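Local coordinates for protein MGS-MChE2 (Uncultured bacterium, PDB 5JD6) that probably hydrolyses carboxylic ester bonds, as an esterase built on the alpha/beta hydrolase fold, at residues I96-T101 against K186-M191; V112-S117 against A232-H237; E209-F214 against A221-I226. One frame throughout, in Å; residues are numbered along the deposited sequence.

Interaction 1. Residues I96-T101 against K186-M191; sequences IALLAT and KDLPKM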
loop_
_atom_site.group_PDB
_atom_site.type_symbol
_atom_site.label_atom_id
_atom_site.label_comp_id
_atom_site.label_asym_id
_atom_site.label_seq_id
_atom_site.Cartn_x
_atom_site.Cartn_y
_atom_site.Cartn_z
ATOM N N ILE A 96 3.412 3.275 4.132
ATOM C CA ILE A 96 3.199 4.609 3.581
ATOM C C ILE A 96 1.733 5.001 3.703
ATOM O O ILE A 96 1.407 6.125 4.085
ATOM C CB ILE A 96 3.612 4.700 2.097
ATOM C CG1 ILE A 96 5.013 4.129 1.882
ATOM C CG2 ILE A 96 3.531 6.140 1.610
ATOM C CD1 ILE A 96 6.090 4.844 2.651
ATOM N N ALA A 97 0.855 4.058 3.369
ATOM C CA ALA A 97 -0.584 4.276 3.437
ATOM C C ALA A 97 -1.029 4.554 4.870
ATOM O O ALA A 97 -1.814 5.469 5.117
ATOM C CB ALA A 97 -1.327 3.077 2.873
ATOM N N LEU A 98 -0.519 3.757 5.806
ATOM C CA LEU A 98 -0.815 3.938 7.224
ATOM C C LEU A 98 -0.419 5.327 7.709
ATOM O O LEU A 98 -1.216 6.023 8.338
ATOM C CB LEU A 98 -0.100 2.875 8.059
ATOM C CG LEU A 98 -0.827 1.543 8.236
ATOM C CD1 LEU A 98 0.169 0.416 8.446
ATOM C CD2 LEU A 98 -1.802 1.620 9.402
ATOM N N LEU A 99 0.814 5.725 7.414
ATOM C CA LEU A 99 1.315 7.024 7.843
ATOM C C LEU A 99 0.504 8.151 7.217
ATOM O O LEU A 99 0.230 9.161 7.864
ATOM C CB LEU A 99 2.795 7.177 7.490
ATOM C CG LEU A 99 3.457 8.459 8.001
ATOM C CD1 LEU A 99 3.207 8.639 9.491
ATOM C CD2 LEU A 99 4.946 8.448 7.711
ATOM N N ALA A 100 0.112 7.966 5.961
ATOM C CA ALA A 100 -0.696 8.954 5.258
ATOM C C ALA A 100 -2.070 9.105 5.906
ATOM O O ALA A 100 -2.587 10.215 6.027
ATOM C CB ALA A 100 -0.842 8.574 3.796
ATOM N N THR A 101 -2.655 7.985 6.321
ATOM C CA THR A 101 -3.946 8.004 7.004
ATOM C C THR A 101 -3.826 8.663 8.376
ATOM O O THR A 101 -4.773 9.277 8.867
ATOM C CB THR A 101 -4.520 6.585 7.172
ATOM O OG1 THR A 101 -3.554 5.752 7.820
ATOM C CG2 THR A 101 -4.862 5.983 5.822
ATOM N N LYS A 186 2.025 2.935 18.360
ATOM C CA LYS A 186 1.538 3.981 19.251
ATOM C C LYS A 186 0.440 4.835 18.616
ATOM O O LYS A 186 -0.402 5.394 19.319
ATOM C CB LYS A 186 2.697 4.876 19.689
ATOM C CG LYS A 186 3.754 5.069 18.615
ATOM C CD LYS A 186 4.439 6.417 18.742
ATOM C CE LYS A 186 3.459 7.551 18.488
ATOM N NZ LYS A 186 4.141 8.872 18.403
ATOM N N ASP A 187 0.454 4.936 17.291
ATOM C CA ASP A 187 -0.480 5.806 16.580
ATOM C C ASP A 187 -1.785 5.096 16.229
ATOM O O ASP A 187 -2.827 5.733 16.071
ATOM C CB ASP A 187 0.169 6.350 15.305
ATOM C CG ASP A 187 1.464 7.087 15.578
ATOM O OD1 ASP A 187 1.404 8.274 15.963
ATOM O OD2 ASP A 187 2.541 6.479 15.406
ATOM N N LEU A 188 -1.716 3.775 16.109
ATOM C CA LEU A 188 -2.875 2.959 15.740
ATOM C C LEU A 188 -4.126 3.049 16.640
ATOM O O LEU A 188 -5.232 3.108 16.104
ATOM C CB LEU A 188 -2.452 1.489 15.643
ATOM C CG LEU A 188 -1.463 1.117 14.539
ATOM C CD1 LEU A 188 -1.186 -0.376 14.558
ATOM C CD2 LEU A 188 -1.971 1.558 13.175
ATOM N N PRO A 189 -3.970 3.041 17.989
ATOM C CA PRO A 189 -5.130 2.953 18.894
ATOM C C PRO A 189 -6.348 3.814 18.546
ATOM O O PRO A 189 -7.460 3.424 18.897
ATOM C CB PRO A 189 -4.552 3.392 20.252
ATOM C CG PRO A 189 -3.125 3.788 19.993
ATOM C CD PRO A 189 -2.724 3.045 18.772
ATOM N N LYS A 190 -6.164 4.948 17.880
ATOM C CA LYS A 190 -7.323 5.669 17.367
ATOM C C LYS A 190 -7.010 6.372 16.043
ATOM O O LYS A 190 -7.051 7.599 15.935
ATOM C CB LYS A 190 -7.852 6.662 18.409
ATOM C CG LYS A 190 -9.159 7.358 18.014
ATOM C CD LYS A 190 -9.739 8.163 19.164
ATOM C CE LYS A 190 -10.949 8.958 18.714
ATOM N NZ LYS A 190 -10.531 10.074 17.819
ATOM N N MET A 191 -6.672 5.571 15.040
ATOM C CA MET A 191 -6.775 5.999 13.655
ATOM C C MET A 191 -8.150 5.538 13.186
ATOM O O MET A 191 -8.319 4.411 12.719
ATOM C CB MET A 191 -5.646 5.420 12.799
ATOM C CG MET A 191 -4.282 6.054 13.069
ATOM S SD MET A 191 -2.886 5.074 12.476
ATOM C CE MET A 191 -3.398 4.730 10.797
#

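Interaction 2. Residues V112-S117 against A232-H237; sequences VITGSS and AAMMEH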
loop_
_atom_site.group_PDB
_atom_site.type_symbol
_atom_site.label_atom_id
_atom_site.label_comp_id
_atom_site.label_asym_id
_atom_site.label_seq_id
_atom_site.Cartn_x
_atom_site.Cartn_y
_atom_site.Cartn_z
ATOM N N VAL A 112 -6.995 -0.131 3.150
ATOM C CA VAL A 112 -6.863 -1.570 2.961
ATOM C C VAL A 112 -5.404 -1.988 3.092
ATOM O O VAL A 112 -4.530 -1.464 2.400
ATOM C CB VAL A 112 -7.409 -2.020 1.596
ATOM C CG1 VAL A 112 -7.467 -3.539 1.526
ATOM C CG2 VAL A 112 -8.783 -1.416 1.349
ATOM N N ILE A 113 -5.150 -2.935 3.988
ATOM C CA ILE A 113 -3.791 -3.344 4.315
ATOM C C ILE A 113 -3.601 -4.839 4.114
ATOM O O ILE A 113 -4.466 -5.642 4.476
ATOM C CB ILE A 113 -3.440 -2.969 5.765
ATOM C CG1 ILE A 113 -3.262 -1.460 5.884
ATOM C CG2 ILE A 113 -2.175 -3.672 6.231
ATOM C CD1 ILE A 113 -3.171 -0.996 7.306
ATOM N N THR A 114 -2.468 -5.206 3.528
ATOM C CA THR A 114 -2.155 -6.605 3.294
ATOM C C THR A 114 -0.652 -6.854 3.212
ATOM O O THR A 114 0.040 -6.267 2.382
ATOM C CB THR A 114 -2.849 -7.118 2.010
ATOM O OG1 THR A 114 -2.301 -8.390 1.635
ATOM C CG2 THR A 114 -2.722 -6.123 0.870
ATOM N N GLY A 115 -0.160 -7.725 4.091
ATOM C CA GLY A 115 1.257 -8.026 4.184
ATOM C C GLY A 115 2.111 -6.776 4.251
ATOM O O GLY A 115 3.052 -6.620 3.477
ATOM N N SER A 116 1.780 -5.874 5.167
ATOM C CA SER A 116 2.467 -4.590 5.226
ATOM C C SER A 116 3.344 -4.461 6.463
ATOM O O SER A 116 3.082 -5.079 7.495
ATOM C CB SER A 116 1.458 -3.441 5.189
ATOM O OG SER A 116 0.955 -3.161 6.482
ATOM N N SER A 117 4.387 -3.646 6.346
ATOM C CA SER A 117 5.263 -3.351 7.471
ATOM C C SER A 117 4.690 -2.205 8.296
ATOM O O SER A 117 3.584 -1.733 8.032
ATOM C CB SER A 117 6.670 -3.009 6.981
ATOM O OG SER A 117 6.627 -2.007 5.981
ATOM N N ALA A 232 2.337 -11.809 -0.592
ATOM C CA ALA A 232 1.629 -11.080 -1.641
ATOM C C ALA A 232 0.306 -11.750 -1.999
ATOM O O ALA A 232 0.200 -12.417 -3.030
ATOM C CB ALA A 232 2.507 -10.949 -2.876
ATOM N N ALA A 233 -0.698 -11.564 -1.147
ATOM C CA ALA A 233 -2.020 -12.150 -1.359
ATOM C C ALA A 233 -2.615 -11.701 -2.687
ATOM O O ALA A 233 -3.279 -12.474 -3.378
ATOM C CB ALA A 233 -2.949 -11.786 -0.214
ATOM N N MET A 234 -2.365 -10.442 -3.025
ATOM C CA MET A 234 -2.775 -9.841 -4.290
ATOM C C MET A 234 -2.336 -10.645 -5.502
ATOM O O MET A 234 -3.045 -10.721 -6.504
ATOM C CB MET A 234 -2.182 -8.445 -4.396
ATOM C CG MET A 234 -0.802 -8.395 -3.772
ATOM S SD MET A 234 -0.212 -6.728 -3.556
ATOM C CE MET A 234 -1.380 -6.190 -2.319
ATOM N N MET A 235 -1.144 -11.224 -5.404
ATOM C CA MET A 235 -0.507 -11.884 -6.533
ATOM C C MET A 235 -0.636 -13.400 -6.445
ATOM O O MET A 235 -0.794 -14.076 -7.460
ATOM C CB MET A 235 0.966 -11.473 -6.607
ATOM C CG MET A 235 1.772 -12.162 -7.693
ATOM S SD MET A 235 3.235 -11.204 -8.140
ATOM C CE MET A 235 3.744 -10.591 -6.536
ATOM N N GLU A 236 -0.573 -13.930 -5.228
ATOM C CA GLU A 236 -0.701 -15.366 -5.016
ATOM C C GLU A 236 -2.151 -15.813 -5.172
ATOM O O GLU A 236 -2.427 -16.880 -5.723
ATOM C CB GLU A 236 -0.172 -15.753 -3.635
ATOM C CG GLU A 236 1.283 -15.379 -3.410
ATOM C CD GLU A 236 1.734 -15.610 -1.982
ATOM O OE1 GLU A 236 2.099 -14.623 -1.309
ATOM O OE2 GLU A 236 1.725 -16.777 -1.536
ATOM N N HIS A 237 -3.074 -14.992 -4.684
ATOM C CA HIS A 237 -4.497 -15.284 -4.813
ATOM C C HIS A 237 -5.308 -14.033 -5.121
ATOM O O HIS A 237 -5.998 -13.510 -4.248
ATOM C CB HIS A 237 -5.030 -15.940 -3.540
ATOM C CG HIS A 237 -4.462 -17.300 -3.280
ATOM N ND1 HIS A 237 -3.243 -17.491 -2.666
ATOM C CD2 HIS A 237 -4.940 -18.534 -3.563
ATOM C CE1 HIS A 237 -2.997 -18.787 -2.575
ATOM N NE2 HIS A 237 -4.012 -19.441 -3.113
#

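Interaction 3. Residues E209-F214 against A221-I226; sequences EVAEDF and ADLYWI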
loop_
_atom_site.group_PDB
_atom_site.type_symbol
_atom_site.label_atom_id
_atom_site.label_comp_id
_atom_site.label_asym_id
_atom_site.label_seq_id
_atom_site.Cartn_x
_atom_site.Cartn_y
_atom_site.Cartn_z
ATOM N N GLU A 209 1.032 -12.820 13.041
ATOM C CA GLU A 209 0.972 -12.150 14.336
ATOM C C GLU A 209 0.819 -10.644 14.153
ATOM O O GLU A 209 0.077 -9.991 14.887
ATOM C CB GLU A 209 2.225 -12.453 15.165
ATOM C CG GLU A 209 2.322 -13.884 15.688
ATOM C CD GLU A 209 2.841 -14.866 14.653
ATOM O OE1 GLU A 209 2.864 -14.524 13.453
ATOM O OE2 GLU A 209 3.235 -15.986 15.043
ATOM N N VAL A 210 1.527 -10.104 13.165
ATOM C CA VAL A 210 1.483 -8.678 12.865
ATOM C C VAL A 210 0.074 -8.246 12.465
ATOM O O VAL A 210 -0.389 -7.171 12.848
ATOM C CB VAL A 210 2.472 -8.316 11.739
ATOM C CG1 VAL A 210 2.398 -6.832 11.411
ATOM C CG2 VAL A 210 3.889 -8.710 12.133
ATOM N N ALA A 211 -0.604 -9.099 11.705
ATOM C CA ALA A 211 -1.964 -8.822 11.254
ATOM C C ALA A 211 -2.916 -8.655 12.433
ATOM O O ALA A 211 -3.748 -7.747 12.447
ATOM C CB ALA A 211 -2.454 -9.930 10.338
ATOM N N GLU A 212 -2.785 -9.532 13.423
ATOM C CA GLU A 212 -3.652 -9.492 14.594
ATOM C C GLU A 212 -3.283 -8.338 15.520
ATOM O O GLU A 212 -4.131 -7.829 16.252
ATOM C CB GLU A 212 -3.597 -10.824 15.344
ATOM C CG GLU A 212 -4.157 -11.989 14.542
ATOM C CD GLU A 212 -4.249 -13.270 15.346
ATOM O OE1 GLU A 212 -3.249 -14.018 15.395
ATOM O OE2 GLU A 212 -5.323 -13.530 15.928
ATOM N N ASP A 213 -2.019 -7.926 15.485
ATOM C CA ASP A 213 -1.589 -6.726 16.195
ATOM C C ASP A 213 -2.298 -5.503 15.621
ATOM O O ASP A 213 -2.756 -4.632 16.363
ATOM C CB ASP A 213 -0.072 -6.550 16.106
ATOM C CG ASP A 213 0.682 -7.484 17.031
ATOM O OD1 ASP A 213 0.133 -7.842 18.093
ATOM O OD2 ASP A 213 1.825 -7.858 16.696
ATOM N N PHE A 214 -2.379 -5.450 14.295
ATOM C CA PHE A 214 -3.104 -4.391 13.599
ATOM C C PHE A 214 -4.574 -4.387 13.997
ATOM O O PHE A 214 -5.154 -3.334 14.256
ATOM C CB PHE A 214 -2.974 -4.559 12.083
ATOM C CG PHE A 214 -1.798 -3.840 11.490
ATOM C CD1 PHE A 214 -1.554 -2.512 11.796
ATOM C CD2 PHE A 214 -0.935 -4.491 10.626
ATOM C CE1 PHE A 214 -0.475 -1.846 11.251
ATOM C CE2 PHE A 214 0.147 -3.832 10.077
ATOM C CZ PHE A 214 0.377 -2.507 10.390
ATOM N N ALA A 221 -11.408 -1.827 12.513
ATOM C CA ALA A 221 -10.727 -2.648 11.520
ATOM C C ALA A 221 -11.310 -4.057 11.437
ATOM O O ALA A 221 -11.769 -4.612 12.434
ATOM C CB ALA A 221 -9.239 -2.715 11.825
ATOM N N ASP A 222 -11.287 -4.627 10.236
ATOM C CA ASP A 222 -11.748 -5.995 10.023
ATOM C C ASP A 222 -10.617 -6.852 9.463
ATOM O O ASP A 222 -9.858 -6.406 8.603
ATOM C CB ASP A 222 -12.953 -6.020 9.083
ATOM C CG ASP A 222 -14.119 -5.205 9.607
ATOM O OD1 ASP A 222 -14.815 -5.687 10.526
ATOM O OD2 ASP A 222 -14.341 -4.087 9.097
ATOM N N LEU A 223 -10.512 -8.082 9.954
ATOM C CA LEU A 223 -9.411 -8.961 9.579
ATOM C C LEU A 223 -9.894 -10.205 8.835
ATOM O O LEU A 223 -10.760 -10.934 9.319
ATOM C CB LEU A 223 -8.620 -9.365 10.825
ATOM C CG LEU A 223 -7.402 -10.276 10.652
ATOM C CD1 LEU A 223 -6.470 -9.745 9.576
ATOM C CD2 LEU A 223 -6.665 -10.410 11.973
ATOM N N TYR A 224 -9.328 -10.434 7.653
ATOM C CA TYR A 224 -9.656 -11.607 6.849
ATOM C C TYR A 224 -8.384 -12.320 6.403
ATOM O O TYR A 224 -7.410 -11.678 6.014
ATOM C CB TYR A 224 -10.494 -11.212 5.631
ATOM C CG TYR A 224 -11.687 -10.345 5.963
ATOM C CD1 TYR A 224 -12.857 -10.903 6.461
ATOM C CD2 TYR A 224 -11.645 -8.970 5.774
ATOM C CE1 TYR A 224 -13.951 -10.115 6.766
ATOM C CE2 TYR A 224 -12.734 -8.174 6.075
ATOM C CZ TYR A 224 -13.884 -8.752 6.570
ATOM O OH TYR A 224 -14.972 -7.965 6.873
ATOM N N TRP A 225 -8.395 -13.647 6.456
ATOM C CA TRP A 225 -7.219 -14.430 6.088
ATOM C C TRP A 225 -7.374 -15.150 4.751
ATOM O O TRP A 225 -8.484 -15.456 4.316
ATOM C CB TRP A 225 -6.895 -15.456 7.178
ATOM C CG TRP A 225 -6.071 -14.912 8.306
ATOM C CD1 TRP A 225 -4.740 -14.602 8.276
ATOM C CD2 TRP A 225 -6.518 -14.633 9.637
ATOM N NE1 TRP A 225 -4.334 -14.137 9.504
ATOM C CE2 TRP A 225 -5.407 -14.148 10.357
ATOM C CE3 TRP A 225 -7.750 -14.741 10.288
ATOM C CZ2 TRP A 225 -5.492 -13.772 11.695
ATOM C CZ3 TRP A 225 -7.833 -14.368 11.617
ATOM C CH2 TRP A 225 -6.712 -13.891 12.307
ATOM N N ILE A 226 -6.241 -15.415 4.109
ATOM C CA ILE A 226 -6.196 -16.269 2.930
ATOM C C ILE A 226 -5.228 -17.422 3.192
ATOM O O ILE A 226 -4.046 -17.202 3.455
ATOM C CB ILE A 226 -5.763 -15.496 1.671
ATOM C CG1 ILE A 226 -6.721 -14.335 1.400
ATOM C CG2 ILE A 226 -5.706 -16.425 0.468
ATOM C CD1 ILE A 226 -6.332 -13.484 0.209
#

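Interaction 1. Residues I96-T101 against K186-M191
Met191 reaches helix 92-103 with its terminal methyl, which settles between Leu98 and Thr101, one helical turn apart. Its CE lies 3.8 Å from Leu98 CD2 and 3.5 Å from the carbonyl oxygen Leu98 O, so the same carbon meets a leucine branch and the polar backbone. The Thr101 hydroxyl borders the same spot, with OG1 3.2 Å from Met191 CE, and the methionine runs across both helix side chains at about a right angle. A bend at its last torsion (chi3 50°) swings the methyl out of line with the rest of the chain and onto the helix. Leu98 CD2 has a second neighbour, Leu188 CD2 at 3.8 Å, which makes this one methyl the meeting point of the two loop residues. Behind them the loop turns: Met191 N donates to Leu188 O at 3.0 Å, tying together the two residues that touch the helix. Further out, Leu218 touches both Leu188 and Met191. On its inner side, helix 92-103 rests on strand 108-113, where Thr101 meets Val108 and Leu111. This is a buried seam of the alpha/beta hydrolase fold, mainly of leucine and methionine side chains, joining the helix that follows the probable nucleophile elbow to the loop leading into strand 195-200.

Interaction 2. Residues V112-S117 against A232-H237
Close to the probable Ser-His-Asp triad of this alpha/beta hydrolase, Thr114, where the chain turns a corner just past strand 108-113, meets Ala233 and Met234 at the start of the short helix that follows the likely catalytic His231. The two branches of the threonine divide the work. Its methyl CG2 takes the end of the methionine, 3.5 Å from Met234 CE, while OG1 faces Ala233 CB at 3.9 Å. A chi1 of 167° swings OG1 away from the backbone N and onto the Ala233 side, leaving CG2 to meet the methionine. No hydrogen bond crosses the contact; OG1 has instead a weak one to Ile198 O, and Thr114 O accepts from Asn90 ND2. Met234 bends at its last torsion (chi3 67°) to bring CE round to the threonine. The helix start behind these side chains is well tied. Ala232, its N-cap residue, donates its N to Glu236 OE1 at 2.9 Å, with the hydrogen bond running nearly along the carboxylate C-O bond, and Glu236 OE2 accepts from Gly230 N. Ala232 O in turn receives both Met235 N and Glu236 N, a bifurcated acceptor at the first turn. Around the contact, Phe241 of helix 238-252 packs on both Thr114 and Ala233, Leu88 of strand 85-91 lies against Thr114, and Met234 reaches Asn90 on that strand and Phe35 in a loop.

Interaction 3. Residues E209-F214 against A221-I226
Glu212 meets the indole of Trp225 at its edge: CG lies in the ring plane, 3.6 Å from Trp225 CZ2, while one ring face carries Leu223 CG, 4.0 Å above the plane and displaced toward the rim. The carboxylate stands nearly upright to the indole, the two planes 81° apart, and Glu212 OE2 comes within 3.9 Å of Trp225 CH2. This is the helix-to-strand half of a beta-alpha-beta unit made by strand 195-200, helix 208-217 and strand 221-226; the short segments of helix and edge strand run nearly antiparallel, 159° between their directions, with axes 9.1 Å apart. Beyond CG the Glu212 side chain is extended, which carries its carboxylate past the CZ2-CH2 edge of the six-membered ring. A serine in place of Trp225 would probably leave Glu212 CG without its ring edge and uncover one side of Leu223. Next to the indole, Leu223 makes the apolar part of the contact. A chi1 of -179° extends the leucine away from its own backbone N and out to the helix, where CD1 touches the methyl Ala211 CB at 4.1 Å. Ile197 and Trp199 of the neighbouring strand continue this layer, one against Leu223 and the other against Ala211. The other Leu223 methyl, CD2, lies between two consecutive helix residues, 3.9 Å from Glu212 CG and 4.0 Å from the carbonyl oxygen Ala211 O.

Overall arrangement
Phe214 is where all three contacts come together. Its CZ is 3.5 Å from Leu98 CD1 and its CD1 3.5 Å from Leu188 CD1, joining interaction 3 to interaction 1, while its CE2 lies 3.7 Å from Ser116 OG of interaction 2. Leu98 also packs directly on the strand of interaction 2, with CG 3.6 Å from Ile113 CD1. Interactions 2 and 3 meet again where Ile226 CD1 approaches Ala233 CB at 3.8 Å. Their centres are about 11 Å apart, whereas that of interaction 1 is about 18 Å from interaction 2. Thr114 of interaction 2 and Ala211 of interaction 3 both stand close to the probable Ser91-His231-Asp203 triad but make no contact with it.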